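Local coordinates for trilobed Protease (Pyrococcus furiosus, PDB 2GOP), which forms the beta-propeller domain of an archaeal protease and probably helps to control substrate access to its proteolytic part, at residues N244-Y249 with G273-T278; N286-I289 with E293-P296; V314-K317 with L323-L326. All coordinates share one frame; numbering follows the deposited sequence.

Contact 1: residues N244-Y249 with G273-T278; sequences NKLYIY and GKVYFT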
loop_
_atom_site.group_PDB
_atom_site.type_symbol
_atom_site.label_atom_id
_atom_site.label_comp_id
_atom_site.label_asym_id
_atom_site.label_seq_id
_atom_site.Cartn_x
_atom_site.Cartn_y
_atom_site.Cartn_z
ATOM N N ASN A 244 9.437 -1.083 -6.186
ATOM C CA ASN A 244 9.337 -2.501 -6.461
ATOM C C ASN A 244 9.978 -2.793 -7.810
ATOM O O ASN A 244 10.086 -1.908 -8.668
ATOM C CB ASN A 244 7.893 -2.976 -6.434
ATOM C CG ASN A 244 7.290 -2.892 -5.053
ATOM O OD1 ASN A 244 7.824 -3.460 -4.099
ATOM N ND2 ASN A 244 6.185 -2.164 -4.933
ATOM N N LYS A 245 10.409 -4.043 -7.957
ATOM C CA LYS A 245 11.142 -4.529 -9.110
ATOM C C LYS A 245 10.465 -5.783 -9.635
ATOM O O LYS A 245 9.553 -6.326 -9.002
ATOM C CB LYS A 245 12.572 -4.886 -8.690
ATOM C CG LYS A 245 13.413 -3.705 -8.207
ATOM C CD LYS A 245 13.929 -2.891 -9.372
ATOM C CE LYS A 245 14.802 -1.777 -8.898
ATOM N NZ LYS A 245 15.041 -0.810 -9.977
ATOM N N LEU A 246 10.933 -6.251 -10.787
ATOM C CA LEU A 246 10.413 -7.462 -11.397
ATOM C C LEU A 246 11.497 -8.526 -11.449
ATOM O O LEU A 246 12.666 -8.249 -11.752
ATOM C CB LEU A 246 9.857 -7.188 -12.799
ATOM C CG LEU A 246 8.616 -6.292 -12.864
ATOM C CD1 LEU A 246 8.303 -5.905 -14.310
ATOM C CD2 LEU A 246 7.399 -6.963 -12.193
ATOM N N TYR A 247 11.098 -9.750 -11.142
ATOM C CA TYR A 247 12.013 -10.880 -11.149
ATOM C C TYR A 247 11.341 -12.069 -11.809
ATOM O O TYR A 247 10.105 -12.222 -11.756
ATOM C CB TYR A 247 12.430 -11.266 -9.723
ATOM C CG TYR A 247 12.953 -10.120 -8.900
ATOM C CD1 TYR A 247 12.083 -9.298 -8.195
ATOM C CD2 TYR A 247 14.315 -9.846 -8.841
ATOM C CE1 TYR A 247 12.553 -8.233 -7.450
ATOM C CE2 TYR A 247 14.804 -8.782 -8.098
ATOM C CZ TYR A 247 13.920 -7.979 -7.401
ATOM O OH TYR A 247 14.391 -6.912 -6.666
ATOM N N ILE A 248 12.160 -12.909 -12.432
ATOM C CA ILE A 248 11.683 -14.120 -13.068
ATOM C C ILE A 248 12.320 -15.323 -12.407
ATOM O O ILE A 248 13.545 -15.383 -12.312
ATOM C CB ILE A 248 12.055 -14.159 -14.556
ATOM C CG1 ILE A 248 11.395 -13.013 -15.315
ATOM C CG2 ILE A 248 11.652 -15.513 -15.157
ATOM C CD1 ILE A 248 11.789 -12.979 -16.782
ATOM N N TYR A 249 11.482 -16.274 -11.969
ATOM C CA TYR A 249 11.928 -17.584 -11.517
ATOM C C TYR A 249 11.722 -18.653 -12.608
ATOM O O TYR A 249 10.595 -18.896 -13.065
ATOM C CB TYR A 249 11.241 -17.981 -10.200
ATOM C CG TYR A 249 11.670 -19.347 -9.691
ATOM C CD1 TYR A 249 13.033 -19.645 -9.504
ATOM C CD2 TYR A 249 10.743 -20.348 -9.425
ATOM C CE1 TYR A 249 13.453 -20.886 -9.074
ATOM C CE2 TYR A 249 11.175 -21.620 -8.973
ATOM C CZ TYR A 249 12.531 -21.864 -8.804
ATOM O OH TYR A 249 12.993 -23.089 -8.378
ATOM N N GLY A 273 7.201 -16.127 -22.121
ATOM C CA GLY A 273 8.522 -15.752 -21.625
ATOM C C GLY A 273 8.879 -14.283 -21.762
ATOM O O GLY A 273 9.981 -13.887 -21.412
ATOM N N LYS A 274 7.963 -13.475 -22.286
ATOM C CA LYS A 274 8.182 -12.051 -22.421
ATOM C C LYS A 274 7.374 -11.346 -21.347
ATOM O O LYS A 274 6.256 -11.741 -21.042
ATOM C CB LYS A 274 7.781 -11.559 -23.810
ATOM C CG LYS A 274 8.635 -12.130 -24.941
ATOM C CD LYS A 274 8.088 -11.740 -26.305
ATOM C CE LYS A 274 8.805 -12.462 -27.450
ATOM N NZ LYS A 274 8.467 -11.868 -28.795
ATOM N N VAL A 275 7.946 -10.288 -20.786
ATOM C CA VAL A 275 7.334 -9.603 -19.679
ATOM C C VAL A 275 6.869 -8.243 -20.155
ATOM O O VAL A 275 7.631 -7.483 -20.746
ATOM C CB VAL A 275 8.306 -9.483 -18.478
ATOM C CG1 VAL A 275 7.690 -8.632 -17.361
ATOM C CG2 VAL A 275 8.660 -10.871 -17.949
ATOM N N TYR A 276 5.596 -7.965 -19.891
ATOM C CA TYR A 276 4.947 -6.738 -20.273
ATOM C C TYR A 276 4.699 -5.978 -18.984
ATOM O O TYR A 276 4.169 -6.543 -18.023
ATOM C CB TYR A 276 3.620 -7.061 -20.972
ATOM C CG TYR A 276 3.768 -7.860 -22.262
ATOM C CD1 TYR A 276 4.008 -9.220 -22.238
ATOM C CD2 TYR A 276 3.647 -7.245 -23.501
ATOM C CE1 TYR A 276 4.139 -9.944 -23.408
ATOM C CE2 TYR A 276 3.777 -7.962 -24.681
ATOM C CZ TYR A 276 4.016 -9.313 -24.630
ATOM O OH TYR A 276 4.152 -10.030 -25.799
ATOM N N PHE A 277 5.079 -4.707 -18.953
ATOM C CA PHE A 277 5.028 -3.954 -17.717
ATOM C C PHE A 277 4.978 -2.455 -17.938
ATOM O O PHE A 277 5.395 -1.946 -18.971
ATOM C CB PHE A 277 6.244 -4.297 -16.849
ATOM C CG PHE A 277 7.541 -3.889 -17.461
ATOM C CD1 PHE A 277 8.162 -4.695 -18.411
ATOM C CD2 PHE A 277 8.142 -2.689 -17.112
ATOM C CE1 PHE A 277 9.353 -4.311 -18.988
ATOM C CE2 PHE A 277 9.339 -2.304 -17.705
ATOM C CZ PHE A 277 9.935 -3.122 -18.644
ATOM N N THR A 278 4.463 -1.772 -16.923
ATOM C CA THR A 278 4.390 -0.319 -16.925
ATOM C C THR A 278 5.439 0.250 -15.987
ATOM O O THR A 278 5.747 -0.328 -14.939
ATOM C CB THR A 278 2.996 0.209 -16.518
ATOM O OG1 THR A 278 2.653 -0.275 -15.217
ATOM C CG2 THR A 278 1.928 -0.232 -17.526
#
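Leu246 CD1 approaches the Phe277 ring obliquely. At the edge of the ring, in its plane, lies the carbonyl O of Val275, two residues back on the same strand. The closest approach of Leu246 is to the root of the ring, with CD1 3.6 Å from Phe277 CB and 3.8 Å from Phe277 CG. Having CG between the backbone N and the carbonyl carbon (chi1 64°) brings the root of the Phe277 ring up to this methyl. Leu246 CD1 also reaches Val275 CG1 at 4.1 Å. Two strands of neighbouring propeller blades face each other here. Strand 245-249 is the third of its blade and strand 274-278 belongs to the second of the next. Their axes stay 10.0 Å apart and run 160° to each other, so only side chains bridge the gap and no hydrogen bond crosses it. Farther along, Ile248 and Val275 run alongside each other, oppositely directed, and Ile248 CD1 touches Val275 CG2 at 3.9 Å. All four side chains are buried. Trp290 of strand 284-290 packs on both Ile248 and Phe277, and Ala268 of strand 264-271 touches Leu246 and Phe277.

Contact 2: residues N286-I289 with E293-P296; sequences NLYI and EIKP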
loop_
_atom_site.group_PDB
_atom_site.type_symbol
_atom_site.label_atom_id
_atom_site.label_comp_id
_atom_site.label_asym_id
_atom_site.label_seq_id
_atom_site.Cartn_x
_atom_site.Cartn_y
_atom_site.Cartn_z
ATOM N N ASN A 286 4.270 4.538 -18.727
ATOM C CA ASN A 286 4.512 3.979 -20.042
ATOM C C ASN A 286 4.512 2.458 -20.017
ATOM O O ASN A 286 4.873 1.874 -19.014
ATOM C CB ASN A 286 5.852 4.491 -20.549
ATOM C CG ASN A 286 5.851 5.988 -20.765
ATOM O OD1 ASN A 286 4.939 6.535 -21.392
ATOM N ND2 ASN A 286 6.865 6.662 -20.233
ATOM N N LEU A 287 4.115 1.834 -21.129
ATOM C CA LEU A 287 4.053 0.376 -21.258
ATOM C C LEU A 287 5.240 -0.109 -22.073
ATOM O O LEU A 287 5.496 0.413 -23.176
ATOM C CB LEU A 287 2.770 -0.034 -21.990
ATOM C CG LEU A 287 1.965 -1.304 -21.672
ATOM C CD1 LEU A 287 1.243 -1.761 -22.950
ATOM C CD2 LEU A 287 2.737 -2.459 -21.044
ATOM N N TYR A 288 5.927 -1.128 -21.553
ATOM C CA TYR A 288 7.097 -1.715 -22.201
ATOM C C TYR A 288 6.977 -3.220 -22.332
ATOM O O TYR A 288 6.132 -3.847 -21.702
ATOM C CB TYR A 288 8.358 -1.441 -21.368
ATOM C CG TYR A 288 8.762 0.002 -21.320
ATOM C CD1 TYR A 288 8.284 0.848 -20.317
ATOM C CD2 TYR A 288 9.610 0.535 -22.288
ATOM C CE1 TYR A 288 8.650 2.188 -20.283
ATOM C CE2 TYR A 288 9.975 1.883 -22.263
ATOM C CZ TYR A 288 9.503 2.693 -21.258
ATOM O OH TYR A 288 9.862 4.025 -21.243
ATOM N N ILE A 289 7.861 -3.793 -23.145
ATOM C CA ILE A 289 8.020 -5.233 -23.205
ATOM C C ILE A 289 9.483 -5.546 -22.975
ATOM O O ILE A 289 10.382 -4.835 -23.469
ATOM C CB ILE A 289 7.523 -5.828 -24.554
ATOM C CG1 ILE A 289 7.516 -7.363 -24.503
ATOM C CG2 ILE A 289 8.367 -5.318 -25.728
ATOM C CD1 ILE A 289 7.191 -8.012 -25.827
ATOM N N GLU A 293 15.825 -7.511 -23.761
ATOM C CA GLU A 293 15.996 -6.057 -23.755
ATOM C C GLU A 293 14.630 -5.391 -23.618
ATOM O O GLU A 293 13.597 -6.000 -23.911
ATOM C CB GLU A 293 16.679 -5.571 -25.035
ATOM C CG GLU A 293 15.800 -5.581 -26.271
ATOM C CD GLU A 293 16.593 -5.377 -27.554
ATOM O OE1 GLU A 293 16.764 -6.363 -28.304
ATOM O OE2 GLU A 293 17.037 -4.238 -27.815
ATOM N N ILE A 294 14.629 -4.139 -23.171
ATOM C CA ILE A 294 13.386 -3.387 -22.986
ATOM C C ILE A 294 13.076 -2.580 -24.247
ATOM O O ILE A 294 13.928 -1.847 -24.759
ATOM C CB ILE A 294 13.462 -2.446 -21.770
ATOM C CG1 ILE A 294 13.635 -3.255 -20.485
ATOM C CG2 ILE A 294 12.219 -1.582 -21.681
ATOM C CD1 ILE A 294 14.004 -2.418 -19.283
ATOM N N LYS A 295 11.858 -2.731 -24.752
ATOM C CA LYS A 295 11.403 -1.951 -25.890
ATOM C C LYS A 295 10.038 -1.361 -25.558
ATOM O O LYS A 295 9.242 -1.996 -24.847
ATOM C CB LYS A 295 11.334 -2.823 -27.136
ATOM C CG LYS A 295 12.623 -3.586 -27.438
ATOM C CD LYS A 295 12.471 -4.465 -28.677
ATOM C CE LYS A 295 13.371 -5.708 -28.633
ATOM N NZ LYS A 295 12.973 -6.774 -29.617
ATOM N N PRO A 296 9.778 -0.126 -26.022
ATOM C CA PRO A 296 8.503 0.533 -25.764
ATOM C C PRO A 296 7.344 -0.063 -26.550
ATOM O O PRO A 296 7.521 -0.457 -27.703
ATOM C CB PRO A 296 8.754 1.971 -26.238
ATOM C CG PRO A 296 9.789 1.833 -27.295
ATOM C CD PRO A 296 10.685 0.736 -26.808
#
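Tyr288 CG is anti to its own carbonyl carbon (chi1 -68°), which sets the ring beside Ile294. Ile294 in turn has CG2 anti to its backbone N, and this methyl reaches Tyr288 CD2 at 3.4 Å. The approach is oblique to the ring. Lys295 O lies at the ring edge, near its plane, 3.6 Å from Tyr288 CD2. Pro296 comes in obliquely as well, with CB 4.2 Å from Tyr288 CE2. The far end of the tyrosine is fixed by a hydrogen bond from OH to Glu281. Ile289 and Lys295 form the antiparallel hydrogen-bonded pair. Ile289 N gives a nearly straight bond to Lys295 O (2.8 Å, 171°). Lys295 N returns one to Ile289 O at 2.9 Å. Ile289 O also takes a CA-H contact from Ile294 CA at 3.4 Å. Both side chains of this pair leave the same face of the sheet, alongside each other, Ile289 CG2 being 4.1 Å from Lys295 CB. Beyond that the lysine extends to a salt bridge with Asp291 in the turn. Tyr288 and Pro296 are the next, non-hydrogen-bonded pair, and their side chains diverge. The short segments run at 134°, antiparallel but well off straight. This is a beta hairpin of the third and fourth strands of a propeller blade, 284-290 and 294-296, the fourth at the outer edge of the blade.

Contact 3: residues V314-K317 with L323-L326; sequences VYLK and LREL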
loop_
_atom_site.group_PDB
_atom_site.type_symbol
_atom_site.label_atom_id
_atom_site.label_comp_id
_atom_site.label_asym_id
_atom_site.label_seq_id
_atom_site.Cartn_x
_atom_site.Cartn_y
_atom_site.Cartn_z
ATOM N N VAL A 314 -3.640 -4.993 -25.252
ATOM C CA VAL A 314 -4.740 -4.045 -25.050
ATOM C C VAL A 314 -4.456 -3.217 -23.810
ATOM O O VAL A 314 -3.926 -3.723 -22.821
ATOM C CB VAL A 314 -6.117 -4.759 -24.890
ATOM C CG1 VAL A 314 -6.275 -5.373 -23.496
ATOM C CG2 VAL A 314 -7.261 -3.791 -25.169
ATOM N N TYR A 315 -4.797 -1.941 -23.858
ATOM C CA TYR A 315 -4.575 -1.086 -22.703
ATOM C C TYR A 315 -5.514 0.098 -22.701
ATOM O O TYR A 315 -6.053 0.488 -23.753
ATOM C CB TYR A 315 -3.112 -0.620 -22.646
ATOM C CG TYR A 315 -2.573 -0.030 -23.946
ATOM C CD1 TYR A 315 -2.764 1.311 -24.272
ATOM C CD2 TYR A 315 -1.845 -0.814 -24.829
ATOM C CE1 TYR A 315 -2.249 1.847 -25.455
ATOM C CE2 TYR A 315 -1.322 -0.290 -26.007
ATOM C CZ TYR A 315 -1.535 1.032 -26.317
ATOM O OH TYR A 315 -1.022 1.519 -27.493
ATOM N N LEU A 316 -5.732 0.626 -21.499
ATOM C CA LEU A 316 -6.351 1.928 -21.318
ATOM C C LEU A 316 -5.260 3.007 -21.270
ATOM O O LEU A 316 -4.277 2.873 -20.526
ATOM C CB LEU A 316 -7.186 1.952 -20.031
ATOM C CG LEU A 316 -8.450 1.086 -20.002
ATOM C CD1 LEU A 316 -9.123 1.157 -18.624
ATOM C CD2 LEU A 316 -9.433 1.527 -21.092
ATOM N N LYS A 317 -5.443 4.069 -22.051
ATOM C CA LYS A 317 -4.519 5.198 -22.084
ATOM C C LYS A 317 -5.234 6.528 -21.814
ATOM O O LYS A 317 -6.167 6.895 -22.532
ATOM C CB LYS A 317 -3.821 5.274 -23.447
ATOM C CG LYS A 317 -2.948 6.514 -23.626
ATOM C CD LYS A 317 -2.031 6.409 -24.832
ATOM C CE LYS A 317 -2.789 6.370 -26.131
ATOM N NZ LYS A 317 -1.910 6.691 -27.307
ATOM N N LEU A 323 -9.865 11.648 -21.133
ATOM C CA LEU A 323 -10.077 10.513 -20.252
ATOM C C LEU A 323 -9.634 9.240 -20.959
ATOM O O LEU A 323 -9.614 9.167 -22.185
ATOM C CB LEU A 323 -11.553 10.386 -19.849
ATOM C CG LEU A 323 -12.040 11.224 -18.669
ATOM C CD1 LEU A 323 -13.548 11.076 -18.522
ATOM C CD2 LEU A 323 -11.315 10.807 -17.392
ATOM N N ARG A 324 -9.267 8.242 -20.175
ATOM C CA ARG A 324 -8.848 6.958 -20.718
ATOM C C ARG A 324 -9.841 6.375 -21.729
ATOM O O ARG A 324 -11.058 6.427 -21.531
ATOM C CB ARG A 324 -8.582 5.952 -19.597
ATOM C CG ARG A 324 -9.753 5.724 -18.658
ATOM C CD ARG A 324 -9.293 5.314 -17.274
ATOM N NE ARG A 324 -10.405 5.279 -16.323
ATOM C CZ ARG A 324 -10.839 6.312 -15.603
ATOM N NH1 ARG A 324 -10.280 7.509 -15.695
ATOM N NH2 ARG A 324 -11.853 6.138 -14.771
ATOM N N GLU A 325 -9.285 5.851 -22.819
ATOM C CA GLU A 325 -10.012 5.069 -23.820
ATOM C C GLU A 325 -9.222 3.775 -24.070
ATOM O O GLU A 325 -8.072 3.652 -23.647
ATOM C CB GLU A 325 -10.140 5.851 -25.125
ATOM C CG GLU A 325 -10.948 7.157 -25.038
ATOM C CD GLU A 325 -12.459 6.952 -24.972
ATOM O OE1 GLU A 325 -12.944 5.820 -25.195
ATOM O OE2 GLU A 325 -13.169 7.944 -24.696
ATOM N N LEU A 326 -9.835 2.827 -24.764
ATOM C CA LEU A 326 -9.206 1.546 -25.054
ATOM C C LEU A 326 -8.413 1.605 -26.353
ATOM O O LEU A 326 -8.865 2.167 -27.360
ATOM C CB LEU A 326 -10.263 0.445 -25.151
ATOM C CG LEU A 326 -9.784 -0.998 -24.965
ATOM C CD1 LEU A 326 -9.498 -1.286 -23.518
ATOM C CD2 LEU A 326 -10.825 -1.965 -25.497
HETATM O O HOH W 1 -7.576 8.756 -23.810
#
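Val314 lays CG2 against Leu326 CD1 at 3.7 Å, a contact that holds for one of its two modelled conformers and is less certain. Tyr315 turns its side chain away from 323-326 and hydrogen-bonds through OH to Glu333, but its carbonyl O takes a CA-H contact from Leu326 CA at 3.6 Å. Leu316 and Leu326 are an antiparallel non-hydrogen-bonded pair. Their side chains lie on one face of the sheet, and Leu316 CD2 reaches Leu326 CD1 at 3.7 Å. CG of Leu326 is anti to its backbone N (chi1 -159°), a turn that carries CD1 to Leu316. A glycine here would probably leave the Leu316 side chain without its mate and open a gap beside it. Lys317 pairs with Glu325. Lys317 N bonds Glu325 O at 3.1 Å, and the return bond from Glu325 N to Lys317 O is weak, at 3.3 Å. Lys317 O has further partners, Arg324 CA at 3.2 Å and a water 2.7 Å away. That water also donates to Leu323 O, bridging Lys317 O to the loop just before strand 325-329. Arg324 NE hydrogen-bonds Leu17 O of strand 16-23, and Leu316 and Leu326 both touch Pro20 of that strand. The arrangement is a beta hairpin of the last propeller blade, packed on the first blade at the ring closure of an open-velcro propeller.

Overall arrangement
The chain builds seven four-stranded blades in order, and the three contacts follow one another in series; none nests in or crosses another. Contact 1 comes first and closes a loop of 23 residues between the fifth and sixth blades. Contact 2 closes a tight hairpin turn inside the sixth blade. The second segment of contact 1 lies in the same sheet: strands 274-281 and 284-290 are neighbours, and Phe277 O probably bonds Tyr288 N. Contact 3 closes a second hairpin, in the seventh blade, beside the first blade. Its centre lies about 17 Å from that of contact 2, yet Leu287 packs on Tyr315. Contacts 1 and 3 do not touch, their nearest atoms being about 7 Å apart.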